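Local atomic coordinates of triacylglycerol lipase (Clostridium botulinum, PDB entry 5AH1), a protein that hydrolyses synthetic polyesters and probably triacylglycerols, and has an alpha/beta-hydrolase fold that binds zinc. Residues 332-337 with 418-423. Sequence-based numbering, arbitrary orientation.
Sequences TTQATK and MPRIIN
Beyond the ends of two neighbouring parallel strands of the alpha/beta-hydrolase sheet, 327-331 and 415-417, the segments that follow stay paired through a single beta bridge between Thr333 and Ile421. The bridge is of the parallel kind: Ile421 N donates to Thr332 O (2.7 Å), almost in line with the carbonyl, and Gln334 N donates to Ile421 O (3.2 Å). Thr333 CA adds a CA-H...O contact to the same oxygen. Toward the strand ends a water links the two backbones, accepting from Thr332 N and donating to Met418 O.

Thr332, Gln334 and Arg420 meet on one side of the pairing. With CG anti to the backbone N (chi1 -176°), the Arg420 chain passes Thr332 O, and NH1 donates to Gln334 OE1 at 2.9 Å. The oxygen lies in the guanidinium plane, whereas NH1 stands above the plane of the amide, the two groups being turned 66° apart. Gln334 NE2 in turn donates to Thr336 O (3.0 Å), which holds both ends of the amide. Over one guanidinium face sits Thr332 CG2, displaced toward the rim and 3.6 Å from Arg420 NE. On the opposite side, Thr333 and Ile421 lie side by side, with CG2 of the threonine 4.1 Å from CB of the isoleucine.

Asp384 and Ser228 hold Thr333 OG1, Ile421 packs on Trp331 of strand 327-331, and farther along Thr336 and Lys337 enter the small antiparallel sheet with strand 345-347.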
loop_
_atom_site.group_PDB
_atom_site.type_symbol
_atom_site.label_atom_id
_atom_site.label_comp_id
_atom_site.label_asym_id
_atom_site.label_seq_id
_atom_site.Cartn_x
_atom_site.Cartn_y
_atom_site.Cartn_z
ATOM N N THR A 332 -12.026 -3.052 -0.079
ATOM C CA THR A 332 -11.701 -4.281 0.635
ATOM C C THR A 332 -11.723 -5.451 -0.350
ATOM O O THR A 332 -12.705 -5.622 -1.089
ATOM C CB THR A 332 -12.746 -4.549 1.748
ATOM O OG1 THR A 332 -12.706 -3.481 2.708
ATOM C CG2 THR A 332 -12.476 -5.879 2.446
ATOM N N THR A 333 -10.634 -6.213 -0.374
ATOM C CA THR A 333 -10.558 -7.454 -1.127
ATOM C C THR A 333 -10.727 -8.636 -0.186
ATOM O O THR A 333 -10.271 -8.592 0.965
ATOM C CB THR A 333 -9.215 -7.557 -1.892
ATOM O OG1 THR A 333 -8.157 -6.971 -1.114
ATOM C CG2 THR A 333 -9.293 -6.821 -3.216
ATOM N N GLN A 334 -11.353 -9.700 -0.685
ATOM C CA GLN A 334 -11.544 -10.937 0.074
ATOM C C GLN A 334 -11.390 -12.128 -0.858
ATOM O O GLN A 334 -11.905 -12.094 -1.971
ATOM C CB GLN A 334 -12.931 -10.972 0.713
ATOM C CG GLN A 334 -13.212 -12.298 1.414
ATOM C CD GLN A 334 -14.523 -12.327 2.144
ATOM O OE1 GLN A 334 -15.223 -11.319 2.260
ATOM N NE2 GLN A 334 -14.861 -13.496 2.662
ATOM N N ALA A 335 -10.700 -13.171 -0.395
ATOM C CA ALA A 335 -10.586 -14.399 -1.176
ATOM C C ALA A 335 -10.595 -15.648 -0.285
ATOM O O ALA A 335 -10.136 -16.715 -0.690
ATOM C CB ALA A 335 -9.361 -14.380 -2.091
ATOM N N THR A 336 -11.154 -15.513 0.915
ATOM C CA THR A 336 -11.403 -16.641 1.801
ATOM C C THR A 336 -12.893 -16.938 1.954
ATOM O O THR A 336 -13.758 -16.108 1.642
ATOM C CB THR A 336 -10.832 -16.397 3.208
ATOM O OG1 THR A 336 -11.367 -15.194 3.753
ATOM C CG2 THR A 336 -9.311 -16.294 3.174
ATOM N N LYS A 337 -13.178 -18.136 2.459
ATOM C CA LYS A 337 -14.516 -18.556 2.857
ATOM C C LYS A 337 -14.421 -19.164 4.241
ATOM O O LYS A 337 -13.344 -19.560 4.683
ATOM C CB LYS A 337 -15.071 -19.601 1.883
ATOM C CG LYS A 337 -14.202 -20.841 1.755
ATOM C CD LYS A 337 -14.744 -21.845 0.765
ATOM C CE LYS A 337 -13.804 -23.040 0.666
ATOM N NZ LYS A 337 -14.231 -24.040 -0.359
ATOM N N MET A 418 -16.370 1.290 0.269
ATOM C CA MET A 418 -17.004 0.947 -0.997
ATOM C C MET A 418 -17.368 -0.545 -1.050
ATOM O O MET A 418 -16.921 -1.334 -0.215
ATOM C CB MET A 418 -16.086 1.382 -2.154
ATOM C CG MET A 418 -15.722 2.859 -2.084
ATOM S SD MET A 418 -17.163 3.960 -2.189
ATOM C CE MET A 418 -17.648 3.744 -3.901
ATOM N N PRO A 419 -18.201 -0.938 -2.027
ATOM C CA PRO A 419 -18.676 -2.323 -2.073
ATOM C C PRO A 419 -17.530 -3.339 -2.135
ATOM O O PRO A 419 -16.611 -3.182 -2.932
ATOM C CB PRO A 419 -19.559 -2.343 -3.338
ATOM C CG PRO A 419 -20.074 -0.963 -3.431
ATOM C CD PRO A 419 -18.910 -0.100 -3.011
ATOM N N ARG A 420 -17.592 -4.369 -1.300
ATOM C CA ARG A 420 -16.482 -5.304 -1.161
ATOM C C ARG A 420 -16.137 -5.974 -2.485
ATOM O O ARG A 420 -17.026 -6.383 -3.229
ATOM C CB ARG A 420 -16.808 -6.370 -0.108
ATOM C CG ARG A 420 -15.643 -7.320 0.159
ATOM C CD ARG A 420 -15.808 -8.156 1.427
ATOM N NE ARG A 420 -15.770 -7.330 2.621
ATOM C CZ ARG A 420 -15.576 -7.793 3.846
ATOM N NH1 ARG A 420 -15.370 -9.083 4.042
ATOM N NH2 ARG A 420 -15.563 -6.964 4.871
ATOM N N ILE A 421 -14.836 -6.115 -2.744
ATOM C CA ILE A 421 -14.359 -6.757 -3.957
ATOM C C ILE A 421 -14.109 -8.215 -3.613
ATOM O O ILE A 421 -13.004 -8.604 -3.213
ATOM C CB ILE A 421 -13.095 -6.064 -4.524
ATOM C CG1 ILE A 421 -13.285 -4.541 -4.624
ATOM C CG2 ILE A 421 -12.748 -6.661 -5.878
ATOM C CD1 ILE A 421 -12.016 -3.798 -5.103
ATOM N N ILE A 422 -15.161 -9.018 -3.711
ATOM C CA ILE A 422 -15.082 -10.424 -3.337
ATOM C C ILE A 422 -14.384 -11.270 -4.415
ATOM O O ILE A 422 -14.173 -10.824 -5.548
ATOM C CB ILE A 422 -16.470 -11.016 -3.014
ATOM C CG1 ILE A 422 -17.400 -10.893 -4.218
ATOM C CG2 ILE A 422 -17.071 -10.318 -1.789
ATOM C CD1 ILE A 422 -18.719 -11.596 -4.052
ATOM N N ASN A 423 -14.028 -12.498 -4.039
ATOM C CA ASN A 423 -13.358 -13.447 -4.923
ATOM C C ASN A 423 -12.107 -12.866 -5.573
ATOM O O ASN A 423 -11.811 -13.174 -6.734
ATOM C CB ASN A 423 -14.323 -13.922 -6.015
ATOM C CG ASN A 423 -15.594 -14.505 -5.448
ATOM O OD1 ASN A 423 -15.569 -15.240 -4.462
ATOM N ND2 ASN A 423 -16.721 -14.167 -6.060
HETATM O O HOH W 1 -14.577 -2.491 -1.159
#